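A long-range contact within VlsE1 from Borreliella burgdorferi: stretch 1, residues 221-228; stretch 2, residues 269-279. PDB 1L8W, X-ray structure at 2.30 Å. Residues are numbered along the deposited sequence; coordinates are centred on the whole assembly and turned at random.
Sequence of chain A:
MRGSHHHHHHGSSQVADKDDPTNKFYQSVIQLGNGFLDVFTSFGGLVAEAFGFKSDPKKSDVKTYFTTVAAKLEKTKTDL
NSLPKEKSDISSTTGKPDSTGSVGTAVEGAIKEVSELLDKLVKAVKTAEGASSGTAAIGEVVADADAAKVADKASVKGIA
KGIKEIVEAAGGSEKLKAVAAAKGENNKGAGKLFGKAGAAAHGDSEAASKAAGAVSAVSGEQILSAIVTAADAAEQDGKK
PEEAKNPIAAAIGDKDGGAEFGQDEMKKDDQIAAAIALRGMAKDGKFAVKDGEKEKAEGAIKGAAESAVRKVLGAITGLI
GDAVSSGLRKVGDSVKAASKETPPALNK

Stretch 1 (221-228) EQILSAIV
Stretch 2 (269-279) DDQIAAAIALR

How do the two stretches meet? Both are helical throughout, residues 221-228 and 269-279, with phi/psi near -65/-41 and i to i+4 backbone hydrogen bonds. Their axes approach to 8.3 Å at a signed crossing angle of -77°, nearly perpendicular, so the contact is compact and buries 386 Å² in all. The register is set by I223 CA lying 5.3 Å from A274 CA and A226 CA 5.9 Å from Q271 CA.

What does the polar start of stretch 2 contribute? D270 points its CA-to-CB bond toward stretch 1, with chi1 p (55°) and chi2 -14°, and its carbonyl O lies 3.5 Å from A226 CB. No direct hydrogen bond crosses the contact, but waters bridge it: one donates to D270 OD2 (2.6 Å) and Q222 O (2.9 Å), another to Q271 OE1 (2.8 Å) and A226 O (2.7 Å). The CA-to-CB bond of Q271 points away, yet chi angles of -56°, -59° and -50° fold its end back, placing NE2 3.8 Å from A226 CB.

Why can the helices come so close at the alanines? A273 and A274 both point toward stretch 1, and each offers just a methyl. A273 CB meets I223 CG1 at 3.8 Å. A274 CB touches A226 CB at 3.8 Å and I227 CG1 at 3.9 Å, while its CA lies 3.8 Å from I223 CG2; small residues thus face each other near the crossing. The CA-to-CB bonds of I223 and I227, both m,t, point sideways; the end of I227 then comes nearer to stretch 2, and the two side chains fill the space around A274.

What closes the contact beyond A274? A275 points away and I276 sideways, neither touching stretch 1. One turn after A273, A277 CB reaches I223 CG2 at 4.4 Å. L278, m,t (-85°, 166°), then spans a wider gap, its CG 4.2 Å from I227 CD1, completing a buried apolar patch.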

# COMPACT_ATOMS: atom_id res chain seq x y z
N GLU A 221 9.98 -1.99 -1.80
CA GLU A 221 10.22 -1.07 -2.91
C GLU A 221 9.40 -1.48 -4.14
O GLU A 221 8.72 -0.65 -4.75
CB GLU A 221 11.70 -1.05 -3.29
CG GLU A 221 12.63 -0.54 -2.21
CD GLU A 221 12.59 -1.40 -0.95
OE1 GLU A 221 12.68 -2.64 -1.08
OE2 GLU A 221 12.49 -0.83 0.16
N GLN A 222 9.47 -2.76 -4.49
CA GLN A 222 8.75 -3.28 -5.65
C GLN A 222 7.24 -3.08 -5.53
O GLN A 222 6.59 -2.71 -6.51
CB GLN A 222 9.07 -4.76 -5.85
CG GLN A 222 10.47 -5.03 -6.36
CD GLN A 222 10.75 -6.52 -6.51
OE1 GLN A 222 11.02 -7.21 -5.54
NE2 GLN A 222 10.67 -7.01 -7.74
N ILE A 223 6.69 -3.33 -4.35
CA ILE A 223 5.26 -3.14 -4.13
C ILE A 223 4.93 -1.65 -4.22
O ILE A 223 3.89 -1.26 -4.74
CB ILE A 223 4.83 -3.69 -2.75
CG1 ILE A 223 5.16 -5.18 -2.65
CG2 ILE A 223 3.34 -3.50 -2.58
CD1 ILE A 223 5.06 -5.75 -1.24
N LEU A 224 5.84 -0.82 -3.72
CA LEU A 224 5.68 0.63 -3.75
C LEU A 224 5.62 1.10 -5.20
O LEU A 224 4.73 1.86 -5.59
CB LEU A 224 6.86 1.31 -3.05
CG LEU A 224 6.59 2.44 -2.04
CD1 LEU A 224 7.86 3.26 -1.86
CD2 LEU A 224 5.46 3.33 -2.52
N SER A 225 6.58 0.64 -6.01
CA SER A 225 6.65 1.00 -7.42
C SER A 225 5.38 0.58 -8.16
O SER A 225 4.83 1.34 -8.96
CB SER A 225 7.88 0.35 -8.06
OG SER A 225 8.09 0.83 -9.38
N ALA A 226 4.91 -0.64 -7.89
CA ALA A 226 3.70 -1.13 -8.55
C ALA A 226 2.50 -0.22 -8.24
O ALA A 226 1.62 -0.04 -9.08
CB ALA A 226 3.40 -2.57 -8.10
N ILE A 227 2.46 0.35 -7.04
CA ILE A 227 1.35 1.24 -6.68
C ILE A 227 1.52 2.59 -7.37
O ILE A 227 0.56 3.19 -7.84
CB ILE A 227 1.26 1.44 -5.14
CG1 ILE A 227 0.87 0.11 -4.46
CG2 ILE A 227 0.21 2.52 -4.83
CD1 ILE A 227 0.94 0.13 -2.93
N VAL A 228 2.76 3.07 -7.43
CA VAL A 228 3.04 4.34 -8.09
C VAL A 228 2.61 4.29 -9.56
O VAL A 228 1.97 5.22 -10.06
CB VAL A 228 4.54 4.65 -8.01
CG1 VAL A 228 4.85 5.92 -8.76
CG2 VAL A 228 4.97 4.77 -6.55
N ASP A 269 3.65 -11.17 -9.23
CA ASP A 269 3.77 -11.00 -7.79
C ASP A 269 3.78 -9.58 -7.22
O ASP A 269 3.23 -9.35 -6.15
CB ASP A 269 5.01 -11.74 -7.28
CG ASP A 269 4.91 -13.24 -7.46
OD1 ASP A 269 3.87 -13.81 -7.07
OD2 ASP A 269 5.87 -13.84 -7.99
N ASP A 270 4.41 -8.64 -7.91
CA ASP A 270 4.44 -7.29 -7.38
C ASP A 270 3.10 -6.57 -7.55
O ASP A 270 2.75 -5.71 -6.74
CB ASP A 270 5.60 -6.50 -8.00
CG ASP A 270 5.56 -6.48 -9.52
OD1 ASP A 270 4.80 -7.29 -10.10
OD2 ASP A 270 6.30 -5.66 -10.11
N GLN A 271 2.34 -6.96 -8.58
CA GLN A 271 1.02 -6.39 -8.86
C GLN A 271 -0.00 -6.97 -7.88
O GLN A 271 -0.87 -6.26 -7.36
CB GLN A 271 0.59 -6.74 -10.28
CG GLN A 271 1.57 -6.30 -11.36
CD GLN A 271 1.81 -4.81 -11.35
OE1 GLN A 271 0.87 -4.02 -11.34
NE2 GLN A 271 3.08 -4.41 -11.37
N ILE A 272 0.10 -8.27 -7.65
CA ILE A 272 -0.79 -8.94 -6.72
C ILE A 272 -0.54 -8.37 -5.32
O ILE A 272 -1.48 -7.99 -4.63
CB ILE A 272 -0.53 -10.45 -6.70
CG1 ILE A 272 -0.85 -11.03 -8.08
CG2 ILE A 272 -1.33 -11.11 -5.60
CD1 ILE A 272 -0.51 -12.49 -8.24
N ALA A 273 0.72 -8.33 -4.92
CA ALA A 273 1.11 -7.80 -3.61
C ALA A 273 0.64 -6.35 -3.44
O ALA A 273 0.33 -5.91 -2.32
CB ALA A 273 2.62 -7.89 -3.44
N ALA A 274 0.58 -5.60 -4.55
CA ALA A 274 0.11 -4.22 -4.53
C ALA A 274 -1.41 -4.16 -4.36
O ALA A 274 -1.92 -3.30 -3.63
CB ALA A 274 0.51 -3.51 -5.82
N ALA A 275 -2.12 -5.04 -5.05
CA ALA A 275 -3.58 -5.09 -4.97
C ALA A 275 -3.95 -5.41 -3.54
O ALA A 275 -4.91 -4.88 -2.98
CB ALA A 275 -4.14 -6.17 -5.90
N ILE A 276 -3.16 -6.30 -2.96
CA ILE A 276 -3.34 -6.76 -1.60
C ILE A 276 -3.08 -5.64 -0.59
O ILE A 276 -3.92 -5.40 0.28
CB ILE A 276 -2.40 -7.97 -1.31
CG1 ILE A 276 -2.92 -9.20 -2.07
CG2 ILE A 276 -2.31 -8.23 0.17
CD1 ILE A 276 -2.14 -10.48 -1.86
N ALA A 277 -1.95 -4.95 -0.71
CA ALA A 277 -1.63 -3.88 0.23
C ALA A 277 -2.63 -2.72 0.15
O ALA A 277 -3.01 -2.16 1.18
CB ALA A 277 -0.21 -3.36 -0.01
N LEU A 278 -3.05 -2.37 -1.06
CA LEU A 278 -4.01 -1.29 -1.24
C LEU A 278 -5.36 -1.65 -0.64
O LEU A 278 -6.00 -0.83 0.02
CB LEU A 278 -4.20 -0.98 -2.73
CG LEU A 278 -3.20 -0.02 -3.37
CD1 LEU A 278 -3.32 -0.10 -4.88
CD2 LEU A 278 -3.45 1.40 -2.88
N ARG A 279 -5.79 -2.90 -0.85
CA ARG A 279 -7.07 -3.36 -0.33
C ARG A 279 -7.05 -3.37 1.19
O ARG A 279 -8.00 -2.92 1.83
CB ARG A 279 -7.36 -4.76 -0.86
CG ARG A 279 -8.63 -5.38 -0.35
CD ARG A 279 -9.65 -5.41 -1.45
NE ARG A 279 -10.56 -6.52 -1.30
CZ ARG A 279 -11.61 -6.73 -2.09
NH1 ARG A 279 -11.89 -5.89 -3.07
NH2 ARG A 279 -12.36 -7.81 -1.90
O HOH W 1 7.23 -3.44 -9.22
O HOH W 2 1.36 -1.26 -11.45